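Local coordinates for protein 5-carboxyvanillate decarboxylase (Sphingomonas paucimobilis, PDB 4L6D) that decarboxylates 5-carboxyvanillate to vanillate, using a manganese ion held in the active site of an amidohydrolase-type barrel, at residues A[6-11]-A[172-177]; A[21-26]-A[82-87]; A[36-39]-A[45-48]; A[50-53]-A[58-61]. All coordinates share one frame; numbering follows the deposited sequence.

Contact 1: A[6-11]-A[172-177]; sequences ATEEAV and YIHPRA. With MN (manganese (II) ion), chain I; VNL (4-hydroxy-3-methoxybenzoate), chain J.
Thr7 meets Tyr172 through its backbone: Thr7 O lies 3.2 Å from Tyr172 CE2. The hydroxyl of Thr7 turns elsewhere, to Trp294 O. Glu8 carries the contact. Its CG is anti to the backbone N (chi1 -158°) and the chain runs on extended, which takes the carboxylate across to strand 171-174. Glu8 OE1 accepts a 2.6 Å hydrogen bond from Tyr172 OH on its anti lone pair, with the carboxylate almost upright to the tyrosine ring (83°). Ser272 also bonds to this oxygen, and Thr270 to the tyrosine hydroxyl. Glu8 OE2 binds the manganese ion at 2.2 Å, as does His174 NE2 at 2.2 Å. The closeness of Glu8 OE2 and His174 NE2, 3.0 Å, reflects the shared ion and is no hydrogen bond. Glu8 CG sits at the imidazole edge, and Pro175 CD covers one face. At the ring's other nitrogen, His174 ND1 donates to Pro175 O at 2.9 Å, which, with the metal on NE2, helps fix the ring's rotation. Glu9 OE1 in turn accepts from Glu8 N at 2.9 Å and steadies that backbone. Asp297, a water that also donates to Glu8 O, and the ligand complete the metal site, at the C-terminal ends of the barrel strands, as in other amidohydrolases. VNL O3 binds the manganese ion at 2.0 Å, so the metal is likely to polarise the phenolic oxygen.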
loop_
_atom_site.group_PDB
_atom_site.type_symbol
_atom_site.label_atom_id
_atom_site.label_comp_id
_atom_site.label_asym_id
_atom_site.label_seq_id
_atom_site.Cartn_x
_atom_site.Cartn_y
_atom_site.Cartn_z
ATOM N N ALA A 6 10.025 -0.789 -23.400
ATOM C CA ALA A 6 8.882 -0.688 -22.491
ATOM C C ALA A 6 8.508 -2.075 -21.962
ATOM O O ALA A 6 8.318 -2.994 -22.750
ATOM C CB ALA A 6 7.699 -0.048 -23.212
ATOM N N THR A 7 8.413 -2.237 -20.648
ATOM C CA THR A 7 8.331 -3.587 -20.083
ATOM C C THR A 7 6.981 -4.107 -19.581
ATOM O O THR A 7 6.927 -5.242 -19.096
ATOM C CB THR A 7 9.355 -3.786 -18.947
ATOM O OG1 THR A 7 9.176 -2.765 -17.950
ATOM C CG2 THR A 7 10.775 -3.718 -19.496
ATOM N N GLU A 8 5.905 -3.325 -19.692
ATOM C CA GLU A 8 4.599 -3.804 -19.216
ATOM C C GLU A 8 3.520 -3.550 -20.258
ATOM O O GLU A 8 2.519 -2.880 -19.992
ATOM C CB GLU A 8 4.191 -3.161 -17.883
ATOM C CG GLU A 8 3.141 -4.021 -17.130
ATOM C CD GLU A 8 2.562 -3.327 -15.906
ATOM O OE1 GLU A 8 3.321 -3.073 -14.941
ATOM O OE2 GLU A 8 1.346 -3.032 -15.904
ATOM N N GLU A 9 3.724 -4.107 -21.446
ATOM C CA GLU A 9 2.938 -3.704 -22.593
ATOM C C GLU A 9 1.985 -4.821 -22.951
ATOM O O GLU A 9 2.393 -5.879 -23.412
ATOM C CB GLU A 9 3.866 -3.301 -23.748
ATOM C CG GLU A 9 5.014 -2.386 -23.261
ATOM C CD GLU A 9 4.512 -1.279 -22.342
ATOM O OE1 GLU A 9 5.118 -1.058 -21.256
ATOM O OE2 GLU A 9 3.492 -0.647 -22.700
ATOM N N ALA A 10 0.709 -4.569 -22.697
ATOM C CA ALA A 10 -0.329 -5.584 -22.795
ATOM C C ALA A 10 -0.718 -5.897 -24.232
ATOM O O ALA A 10 -0.731 -5.017 -25.097
ATOM C CB ALA A 10 -1.559 -5.125 -22.017
ATOM N N VAL A 11 -1.072 -7.160 -24.457
ATOM C CA VAL A 11 -1.540 -7.636 -25.748
ATOM C C VAL A 11 -2.609 -8.700 -25.478
ATOM O O VAL A 11 -2.702 -9.214 -24.371
ATOM C CB VAL A 11 -0.365 -8.227 -26.579
ATOM C CG1 VAL A 11 0.172 -9.527 -25.944
ATOM C CG2 VAL A 11 -0.748 -8.444 -28.028
ATOM N N TYR A 172 7.174 -11.610 -14.145
ATOM C CA TYR A 172 6.497 -10.344 -13.906
ATOM C C TYR A 172 5.174 -10.671 -13.234
ATOM O O TYR A 172 4.332 -11.345 -13.828
ATOM C CB TYR A 172 6.255 -9.638 -15.245
ATOM C CG TYR A 172 6.104 -8.129 -15.176
ATOM C CD1 TYR A 172 5.152 -7.535 -14.353
ATOM C CD2 TYR A 172 6.910 -7.301 -15.957
ATOM C CE1 TYR A 172 5.002 -6.157 -14.309
ATOM C CE2 TYR A 172 6.778 -5.928 -15.923
ATOM C CZ TYR A 172 5.830 -5.362 -15.089
ATOM O OH TYR A 172 5.714 -3.997 -15.065
ATOM N N ILE A 173 5.005 -10.250 -11.984
ATOM C CA ILE A 173 3.706 -10.409 -11.332
ATOM C C ILE A 173 2.925 -9.126 -11.528
ATOM O O ILE A 173 3.080 -8.156 -10.773
ATOM C CB ILE A 173 3.809 -10.798 -9.839
ATOM C CG1 ILE A 173 4.582 -12.113 -9.688
ATOM C CG2 ILE A 173 2.411 -10.967 -9.263
ATOM C CD1 ILE A 173 4.790 -12.549 -8.234
ATOM N N HIS A 174 2.105 -9.141 -12.575
ATOM C CA HIS A 174 1.251 -8.025 -12.963
ATOM C C HIS A 174 0.028 -8.019 -12.048
ATOM O O HIS A 174 -0.318 -9.044 -11.479
ATOM C CB HIS A 174 0.837 -8.259 -14.418
ATOM C CG HIS A 174 0.086 -7.123 -15.036
ATOM N ND1 HIS A 174 -1.274 -6.952 -14.878
ATOM C CD2 HIS A 174 0.507 -6.097 -15.810
ATOM C CE1 HIS A 174 -1.657 -5.873 -15.533
ATOM N NE2 HIS A 174 -0.595 -5.333 -16.106
ATOM N N PRO A 175 -0.641 -6.869 -11.887
ATOM C CA PRO A 175 -1.867 -6.909 -11.078
ATOM C C PRO A 175 -3.051 -7.650 -11.717
ATOM O O PRO A 175 -3.099 -7.944 -12.911
ATOM C CB PRO A 175 -2.234 -5.422 -10.908
ATOM C CG PRO A 175 -0.942 -4.687 -11.155
ATOM C CD PRO A 175 -0.207 -5.490 -12.175
ATOM N N ARG A 176 -4.011 -7.971 -10.863
ATOM C CA ARG A 176 -5.400 -8.149 -11.276
ATOM C C ARG A 176 -6.210 -7.554 -10.130
ATOM O O ARG A 176 -5.644 -7.027 -9.174
ATOM C CB ARG A 176 -5.746 -9.623 -11.549
ATOM C CG ARG A 176 -5.544 -10.536 -10.348
ATOM C CD ARG A 176 -5.886 -11.978 -10.657
ATOM N NE ARG A 176 -7.315 -12.183 -10.863
ATOM C CZ ARG A 176 -7.884 -13.380 -10.934
ATOM N NH1 ARG A 176 -7.128 -14.469 -10.839
ATOM N NH2 ARG A 176 -9.196 -13.484 -11.111
ATOM N N ALA A 177 -7.528 -7.612 -10.223
ATOM C CA ALA A 177 -8.346 -7.046 -9.161
ATOM C C ALA A 177 -8.158 -7.812 -7.847
ATOM O O ALA A 177 -7.878 -9.020 -7.854
ATOM C CB ALA A 177 -9.821 -7.052 -9.571
HETATM MN MN MN I . -0.492 -3.345 -17.040
HETATM C C1 VNL J . -5.977 -1.229 -16.749
HETATM C CO1 VNL J . -4.736 -0.590 -16.618
HETATM C CO2 VNL J . -6.063 -2.619 -16.957
HETATM C CM1 VNL J . -3.544 -1.334 -16.703
HETATM C CM2 VNL J . -4.897 -3.377 -17.031
HETATM O OM VNL J . -4.881 -4.733 -17.231
HETATM C CZ VNL J . -3.595 -2.713 -16.907
HETATM C CC VNL J . -7.237 -0.407 -16.695
HETATM C CV VNL J . -6.117 -5.463 -17.351
HETATM O O1 VNL J . -7.190 0.848 -16.810
HETATM O O2 VNL J . -8.335 -1.006 -16.602
HETATM O O3 VNL J . -2.516 -3.444 -17.318
HETATM O O HOH W 1 0.168 -4.206 -18.946
#

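Contact 2: A[21-26]-A[82-87]; sequences RAHSRT and QMFDAE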
loop_
_atom_site.group_PDB
_atom_site.type_symbol
_atom_site.label_atom_id
_atom_site.label_comp_id
_atom_site.label_asym_id
_atom_site.label_seq_id
_atom_site.Cartn_x
_atom_site.Cartn_y
_atom_site.Cartn_z
ATOM N N ARG A 21 -14.994 -13.323 -23.585
ATOM C CA ARG A 21 -16.360 -12.959 -23.971
ATOM C C ARG A 21 -17.369 -13.941 -23.372
ATOM O O ARG A 21 -18.364 -13.536 -22.768
ATOM C CB ARG A 21 -16.525 -12.919 -25.498
ATOM C CG ARG A 21 -15.831 -11.738 -26.185
ATOM C CD ARG A 21 -16.579 -11.350 -27.469
ATOM N NE ARG A 21 -15.935 -10.247 -28.181
ATOM C CZ ARG A 21 -15.141 -10.406 -29.235
ATOM N NH1 ARG A 21 -14.894 -11.622 -29.702
ATOM N NH2 ARG A 21 -14.592 -9.349 -29.825
ATOM N N ALA A 22 -17.102 -15.235 -23.527
ATOM C CA ALA A 22 -17.973 -16.248 -22.947
ATOM C C ALA A 22 -17.967 -16.158 -21.419
ATOM O O ALA A 22 -19.023 -16.243 -20.781
ATOM C CB ALA A 22 -17.564 -17.643 -23.407
ATOM N N HIS A 23 -16.792 -15.981 -20.828
ATOM C CA HIS A 23 -16.716 -15.895 -19.380
ATOM C C HIS A 23 -17.516 -14.718 -18.823
ATOM O O HIS A 23 -18.092 -14.808 -17.728
ATOM C CB HIS A 23 -15.275 -15.793 -18.897
ATOM C CG HIS A 23 -15.117 -16.188 -17.468
ATOM N ND1 HIS A 23 -15.039 -17.506 -17.078
ATOM C CD2 HIS A 23 -15.077 -15.451 -16.333
ATOM C CE1 HIS A 23 -14.928 -17.562 -15.761
ATOM N NE2 HIS A 23 -14.954 -16.330 -15.286
ATOM N N SER A 24 -17.554 -13.623 -19.586
ATOM C CA SER A 24 -18.232 -12.394 -19.163
ATOM C C SER A 24 -19.721 -12.591 -18.899
ATOM O O SER A 24 -20.335 -11.784 -18.202
ATOM C CB SER A 24 -18.045 -11.278 -20.203
ATOM O OG SER A 24 -18.916 -11.441 -21.316
ATOM N N ARG A 25 -20.292 -13.658 -19.458
ATOM C CA ARG A 25 -21.725 -13.934 -19.334
ATOM C C ARG A 25 -22.050 -14.793 -18.116
ATOM O O ARG A 25 -23.224 -15.004 -17.800
ATOM C CB ARG A 25 -22.248 -14.619 -20.604
ATOM C CG ARG A 25 -21.955 -13.832 -21.873
ATOM C CD ARG A 25 -22.357 -14.582 -23.135
ATOM N NE ARG A 25 -21.936 -13.826 -24.309
ATOM C CZ ARG A 25 -21.235 -14.329 -25.318
ATOM N NH1 ARG A 25 -20.900 -15.613 -25.323
ATOM N NH2 ARG A 25 -20.879 -13.543 -26.327
ATOM N N THR A 26 -21.018 -15.293 -17.440
ATOM C CA THR A 26 -21.223 -16.203 -16.313
ATOM C C THR A 26 -21.438 -15.465 -14.996
ATOM O O THR A 26 -21.325 -14.237 -14.933
ATOM C CB THR A 26 -20.057 -17.184 -16.136
ATOM O OG1 THR A 26 -18.892 -16.474 -15.703
ATOM C CG2 THR A 26 -19.769 -17.913 -17.449
ATOM N N GLN A 82 -6.139 -16.975 -16.011
ATOM C CA GLN A 82 -6.331 -17.398 -14.628
ATOM C C GLN A 82 -7.774 -17.507 -14.160
ATOM O O GLN A 82 -8.032 -18.115 -13.124
ATOM C CB GLN A 82 -5.537 -16.493 -13.692
ATOM C CG GLN A 82 -4.037 -16.673 -13.831
ATOM C CD GLN A 82 -3.294 -15.456 -13.352
ATOM O OE1 GLN A 82 -2.782 -14.668 -14.154
ATOM N NE2 GLN A 82 -3.233 -15.287 -12.032
ATOM N N MET A 83 -8.716 -16.934 -14.907
ATOM C CA MET A 83 -10.121 -17.038 -14.505
ATOM C C MET A 83 -10.807 -18.329 -14.954
ATOM O O MET A 83 -11.888 -18.654 -14.469
ATOM C CB MET A 83 -10.938 -15.847 -15.000
ATOM C CG MET A 83 -10.428 -14.516 -14.490
ATOM S SD MET A 83 -11.568 -13.171 -14.822
ATOM C CE MET A 83 -12.816 -13.479 -13.570
ATOM N N PHE A 84 -10.187 -19.052 -15.883
ATOM C CA PHE A 84 -10.794 -20.238 -16.476
ATOM C C PHE A 84 -10.592 -21.482 -15.612
ATOM O O PHE A 84 -9.768 -21.490 -14.697
ATOM C CB PHE A 84 -10.203 -20.484 -17.873
ATOM C CG PHE A 84 -10.255 -19.281 -18.779
ATOM C CD1 PHE A 84 -11.442 -18.604 -18.988
ATOM C CD2 PHE A 84 -9.112 -18.823 -19.417
ATOM C CE1 PHE A 84 -11.488 -17.497 -19.817
ATOM C CE2 PHE A 84 -9.156 -17.713 -20.248
ATOM C CZ PHE A 84 -10.350 -17.050 -20.447
ATOM N N ASP A 85 -11.326 -22.548 -15.907
ATOM C CA ASP A 85 -11.037 -23.817 -15.249
ATOM C C ASP A 85 -9.647 -24.299 -15.665
ATOM O O ASP A 85 -9.051 -23.760 -16.605
ATOM C CB ASP A 85 -12.104 -24.869 -15.552
ATOM C CG ASP A 85 -12.244 -25.157 -17.033
ATOM O OD1 ASP A 85 -11.266 -25.614 -17.654
ATOM O OD2 ASP A 85 -13.350 -24.951 -17.576
ATOM N N ALA A 86 -9.128 -25.299 -14.963
ATOM C CA ALA A 86 -7.746 -25.731 -15.176
ATOM C C ALA A 86 -7.440 -26.171 -16.614
ATOM O O ALA A 86 -6.446 -25.730 -17.190
ATOM C CB ALA A 86 -7.378 -26.833 -14.191
ATOM N N GLU A 87 -8.280 -27.022 -17.196
ATOM C CA GLU A 87 -7.992 -27.529 -18.534
ATOM C C GLU A 87 -8.066 -26.425 -19.582
ATOM O O GLU A 87 -7.247 -26.365 -20.492
ATOM C CB GLU A 87 -8.939 -28.670 -18.898
ATOM C CG GLU A 87 -8.928 -29.813 -17.896
ATOM C CD GLU A 87 -10.053 -29.718 -16.864
ATOM O OE1 GLU A 87 -10.181 -28.672 -16.177
ATOM O OE2 GLU A 87 -10.815 -30.705 -16.745
#
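His23 O is gripped twice by Thr26, through Thr26 N at 3.0 Å and through Thr26 OG1 at 2.7 Å. The first bond closes a type I turn from His23 to Thr26 at the end of helix 14-23. The second brings the threonine hydroxyl over the centre of one face of the His23 ring. The opposite face looks to the other segment, where Met83 CB lies above it, toward the rim. With its CG turned opposite the backbone N (chi1 -159°), His23 sends the ring out to Met83 and Phe84. Met83 covers one side of it. His23 CE1 lies 3.5 Å from Met83 O, and the methionine chain bends at its end to bring Met83 CE within 4.0 Å of His23 NE2. The sulfur is oblique to the ring, with Met83 SD 5.1 Å from the His23 centroid. Phe84 adds an offset edge-to-face pair: its edge points to the face of His23, the centroids are 5.9 Å apart and the planes stand at 80°. The polar end of the imidazole is used outside the contact, where His23 NE2 bonds to Asp28 OD2. Replacing His23 by a leucine would probably leave Asp28 without this mate and deprive Phe84 of the ring face it meets. The contact joins the end of helix 14-23 to the loop that leads into helix 86-106, whose N-cap is Asp85. No hydrogen bond links the two segments; ring, sulfur and aliphatic packing do. The carboxylate of Asp28 would tend to favour a protonated His23.

Contact 3: A[36-39]-A[45-48]; sequences VRDV and ARPA. With VNL (4-hydroxy-3-methoxybenzoate), chain J.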
loop_
_atom_site.group_PDB
_atom_site.type_symbol
_atom_site.label_atom_id
_atom_site.label_comp_id
_atom_site.label_asym_id
_atom_site.label_seq_id
_atom_site.Cartn_x
_atom_site.Cartn_y
_atom_site.Cartn_z
ATOM N N VAL A 36 -13.714 -7.402 -16.930
ATOM C CA VAL A 36 -14.032 -8.356 -17.988
ATOM C C VAL A 36 -15.319 -7.960 -18.720
ATOM O O VAL A 36 -15.380 -8.004 -19.947
ATOM C CB VAL A 36 -14.058 -9.806 -17.465
ATOM C CG1 VAL A 36 -14.621 -10.753 -18.509
ATOM C CG2 VAL A 36 -12.642 -10.232 -17.067
ATOM N N ARG A 37 -16.330 -7.516 -17.981
ATOM C CA ARG A 37 -17.542 -7.018 -18.626
ATOM C C ARG A 37 -17.308 -5.708 -19.384
ATOM O O ARG A 37 -17.861 -5.525 -20.479
ATOM C CB ARG A 37 -18.681 -6.877 -17.621
ATOM C CG ARG A 37 -19.205 -8.214 -17.124
ATOM C CD ARG A 37 -20.464 -8.015 -16.300
ATOM N NE ARG A 37 -20.590 -8.999 -15.227
ATOM C CZ ARG A 37 -20.291 -8.758 -13.952
ATOM N NH1 ARG A 37 -19.851 -7.563 -13.578
ATOM N NH2 ARG A 37 -20.443 -9.715 -13.046
ATOM N N ASP A 38 -16.487 -4.813 -18.828
ATOM C CA ASP A 38 -16.236 -3.526 -19.475
ATOM C C ASP A 38 -15.520 -3.689 -20.808
ATOM O O ASP A 38 -15.758 -2.929 -21.742
ATOM C CB ASP A 38 -15.412 -2.601 -18.574
ATOM C CG ASP A 38 -16.246 -1.927 -17.499
ATOM O OD1 ASP A 38 -17.490 -2.043 -17.530
ATOM O OD2 ASP A 38 -15.640 -1.278 -16.615
ATOM N N VAL A 39 -14.642 -4.680 -20.894
ATOM C CA VAL A 39 -13.825 -4.854 -22.090
ATOM C C VAL A 39 -14.314 -5.985 -23.003
ATOM O O VAL A 39 -14.381 -5.812 -24.219
ATOM C CB VAL A 39 -12.340 -5.077 -21.711
ATOM C CG1 VAL A 39 -11.496 -5.493 -22.932
ATOM C CG2 VAL A 39 -11.773 -3.818 -21.084
ATOM N N ALA A 45 -18.483 -1.214 -21.964
ATOM C CA ALA A 45 -18.284 0.194 -21.644
ATOM C C ALA A 45 -16.997 0.731 -22.256
ATOM O O ALA A 45 -16.836 1.938 -22.411
ATOM C CB ALA A 45 -18.257 0.385 -20.135
ATOM N N ARG A 46 -16.072 -0.174 -22.580
ATOM C CA ARG A 46 -14.775 0.200 -23.153
ATOM C C ARG A 46 -14.590 -0.560 -24.466
ATOM O O ARG A 46 -13.740 -1.459 -24.556
ATOM C CB ARG A 46 -13.635 -0.108 -22.158
ATOM C CG ARG A 46 -13.798 0.635 -20.810
ATOM C CD ARG A 46 -12.830 0.160 -19.712
ATOM N NE ARG A 46 -11.472 0.684 -19.876
ATOM C CZ ARG A 46 -10.456 0.408 -19.061
ATOM N NH1 ARG A 46 -10.630 -0.392 -18.015
ATOM N NH2 ARG A 46 -9.258 0.932 -19.293
ATOM N N PRO A 47 -15.382 -0.203 -25.495
ATOM C CA PRO A 47 -15.482 -1.033 -26.702
ATOM C C PRO A 47 -14.244 -1.025 -27.611
ATOM O O PRO A 47 -14.102 -1.932 -28.429
ATOM C CB PRO A 47 -16.679 -0.429 -27.439
ATOM C CG PRO A 47 -16.684 1.002 -27.012
ATOM C CD PRO A 47 -16.236 0.997 -25.581
ATOM N N ALA A 48 -13.368 -0.037 -27.475
ATOM C CA ALA A 48 -12.187 0.046 -28.340
ATOM C C ALA A 48 -11.039 -0.820 -27.841
ATOM O O ALA A 48 -10.079 -1.089 -28.570
ATOM C CB ALA A 48 -11.723 1.492 -28.463
HETATM C C1 VNL J . -5.977 -1.229 -16.749
HETATM C CO1 VNL J . -4.736 -0.590 -16.618
HETATM C CO2 VNL J . -6.063 -2.619 -16.957
HETATM C CM1 VNL J . -3.544 -1.334 -16.703
HETATM C CM2 VNL J . -4.897 -3.377 -17.031
HETATM O OM VNL J . -4.881 -4.733 -17.231
HETATM C CZ VNL J . -3.595 -2.713 -16.907
HETATM C CC VNL J . -7.237 -0.407 -16.695
HETATM C CV VNL J . -6.117 -5.463 -17.351
HETATM O O1 VNL J . -7.190 0.848 -16.810
HETATM O O2 VNL J . -8.335 -1.006 -16.602
HETATM O O3 VNL J . -2.516 -3.444 -17.318
HETATM O O HOH W 2 -12.889 -1.041 -16.337
HETATM O O HOH W 3 -19.455 -2.559 -19.501
HETATM O O HOH W 4 -13.293 -3.876 -25.897
#
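Asp38 and Ala45 bring their CA atoms to 4.8 Å, and the chain closes back on helix 33-40 through a hydrogen bond from Arg46 N to Asp38 O (2.9 Å, 151°). Beside it the side chains meet by van der Waals contact. Asp38 OD1 lies 3.6 Å from Ala45 CB, and Asp38 CB lies 3.9 Å from Arg46 CD. Val39 CG2 approaches Arg46 CB. The Arg46 chain bends at chi3 (77°) and turns its guanidinium edge to the carboxylate of the bound vanillate. Arg46 NH1 gives VNL O2 a nearly straight bond (2.8 Å, 170°), while Arg46 NH2 reaches VNL O1 more weakly at 3.2 Å. Asp38 OD2 is 5.3 Å from Arg46 NH1, too far for direct contact; one water bridges them, donating to the acid and accepting from the arginine. A second water links Asp38 OD1 to Ala45 N, and a third joins Val39 O and Arg46 O. Asp38 is thus a second-shell residue for the pocket. A methionine in place of Arg46 would probably leave the ligand carboxylate without these two donors and the bridging water without the N-H it accepts from. Phe249 of the second subunit packs on Ala45 and Arg46, and Tyr300 also touches the arginine. Helix 33-40 leans on helix 49-54 through Val39, which meets Met49 and Ile50, while Val36 faces Met83 in the loop before helix 86-106.

Contact 4: A[50-53]-A[58-61]; sequences IGRL and GERL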
loop_
_atom_site.group_PDB
_atom_site.type_symbol
_atom_site.label_atom_id
_atom_site.label_comp_id
_atom_site.label_asym_id
_atom_site.label_seq_id
_atom_site.Cartn_x
_atom_site.Cartn_y
_atom_site.Cartn_z
ATOM N N ILE A 50 -10.437 -4.084 -26.905
ATOM C CA ILE A 50 -10.025 -5.350 -27.526
ATOM C C ILE A 50 -9.166 -5.113 -28.767
ATOM O O ILE A 50 -8.124 -5.741 -28.936
ATOM C CB ILE A 50 -11.224 -6.258 -27.866
ATOM C CG1 ILE A 50 -11.796 -6.861 -26.584
ATOM C CG2 ILE A 50 -10.812 -7.366 -28.846
ATOM C CD1 ILE A 50 -13.118 -7.539 -26.762
ATOM N N GLY A 51 -9.593 -4.187 -29.617
ATOM C CA GLY A 51 -8.843 -3.878 -30.822
ATOM C C GLY A 51 -7.454 -3.343 -30.516
ATOM O O GLY A 51 -6.476 -3.743 -31.155
ATOM N N ARG A 52 -7.358 -2.446 -29.539
ATOM C CA ARG A 52 -6.073 -1.852 -29.189
ATOM C C ARG A 52 -5.112 -2.851 -28.546
ATOM O O ARG A 52 -3.907 -2.812 -28.795
ATOM C CB ARG A 52 -6.287 -0.601 -28.332
ATOM C CG ARG A 52 -7.198 0.404 -29.059
ATOM C CD ARG A 52 -7.271 1.755 -28.394
ATOM N NE ARG A 52 -5.950 2.360 -28.318
ATOM C CZ ARG A 52 -5.332 2.612 -27.174
ATOM N NH1 ARG A 52 -5.940 2.334 -26.029
ATOM N NH2 ARG A 52 -4.121 3.146 -27.175
ATOM N N LEU A 53 -5.656 -3.756 -27.740
ATOM C CA LEU A 53 -4.865 -4.832 -27.149
ATOM C C LEU A 53 -4.386 -5.820 -28.207
ATOM O O LEU A 53 -3.253 -6.321 -28.144
ATOM C CB LEU A 53 -5.716 -5.585 -26.124
ATOM C CG LEU A 53 -5.961 -4.850 -24.801
ATOM C CD1 LEU A 53 -7.132 -5.484 -24.052
ATOM C CD2 LEU A 53 -4.709 -4.910 -23.937
ATOM N N GLY A 58 0.071 -2.294 -36.156
ATOM C CA GLY A 58 -0.636 -1.134 -36.677
ATOM C C GLY A 58 -0.418 0.111 -35.825
ATOM O O GLY A 58 0.686 0.659 -35.814
ATOM N N GLU A 59 -1.461 0.549 -35.120
ATOM C CA GLU A 59 -1.383 1.719 -34.246
ATOM C C GLU A 59 -0.194 1.630 -33.282
ATOM O O GLU A 59 0.534 2.607 -33.089
ATOM C CB GLU A 59 -2.691 1.898 -33.459
ATOM C CG GLU A 59 -2.663 3.010 -32.391
ATOM C CD GLU A 59 -3.895 3.000 -31.484
ATOM O OE1 GLU A 59 -4.847 2.239 -31.768
ATOM O OE2 GLU A 59 -3.909 3.748 -30.478
ATOM N N ARG A 60 0.013 0.453 -32.693
ATOM C CA ARG A 60 1.038 0.302 -31.664
ATOM C C ARG A 60 2.426 0.608 -32.227
ATOM O O ARG A 60 3.191 1.371 -31.639
ATOM C CB ARG A 60 0.999 -1.103 -31.055
ATOM C CG ARG A 60 1.996 -1.321 -29.924
ATOM C CD ARG A 60 2.122 -2.799 -29.569
ATOM N NE ARG A 60 0.843 -3.407 -29.203
ATOM C CZ ARG A 60 0.483 -3.743 -27.966
ATOM N NH1 ARG A 60 1.303 -3.551 -26.929
ATOM N NH2 ARG A 60 -0.709 -4.294 -27.770
ATOM N N LEU A 61 2.754 0.008 -33.363
ATOM C CA LEU A 61 4.063 0.247 -33.964
ATOM C C LEU A 61 4.193 1.692 -34.467
ATOM O O LEU A 61 5.261 2.297 -34.351
ATOM C CB LEU A 61 4.309 -0.746 -35.098
ATOM C CG LEU A 61 5.730 -0.844 -35.640
ATOM C CD1 LEU A 61 6.734 -1.171 -34.539
ATOM C CD2 LEU A 61 5.763 -1.908 -36.730
#
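Two consecutive helices, 49-54 and 59-67, pack beside strand 5-11 of the barrel and are tied by a salt bridge between Arg52 and Glu59. Arg52 NE donates to Glu59 OE2 at 3.3 Å, meeting it on the syn side but 24° out of the carboxylate plane. Arg52 NH2 makes a weak bond to the same Glu59 OE2 at 3.4 Å. The oxygen lies at the guanidinium edge, and the two flat groups are tilted 34° apart. Glu59 runs fully extended from its backbone (chi1 174°), which spans the gap to the bent Arg52. The stronger tie of Arg52 is outside the pair: NH1 bonds to Pro299 O. Arg60, the next residue, reaches back to the C-terminal end of the 50-53 segment. Arg60 NH2 comes to 3.3 Å from Leu53 O, near the guanidinium plane. The main partner of Arg60 is Ala10 O. Gly58 is the N-cap of the second helix, and Asp55 in the turn takes bonds from Gly58 N and Arg60 N. Tyr298 touches Arg52 and Glu59. Leu53 rests on Ala10 of strand 5-11 and on Tyr40 of helix 33-40, and Ile50 packs against Val17 and Arg21 of helix 14-23.

The centre of contact 1, which supplies two of the three protein ligands of the manganese ion, is about 4 Å from the chain's centre. Contacts 2 to 4 have their centres about 20 Å from that point, among the helices before strand 71-76 and the loop before helix 86-106. Contacts 1 and 3 stay about 8 Å apart at their nearest atoms but hold the two ends of one vanillate: phenolic oxygen on manganese, carboxylate on arginine. Contact 4 touches contact 1 through Ala10 O and Arg60 NH2 at 2.8 Å, a probable hydrogen bond. Contact 2 reaches contact 1 through Arg176 NH2 and Met83 CG at 3.7 Å. Val36 joins contacts 2 and 3; Ile50 joins 3 and 4.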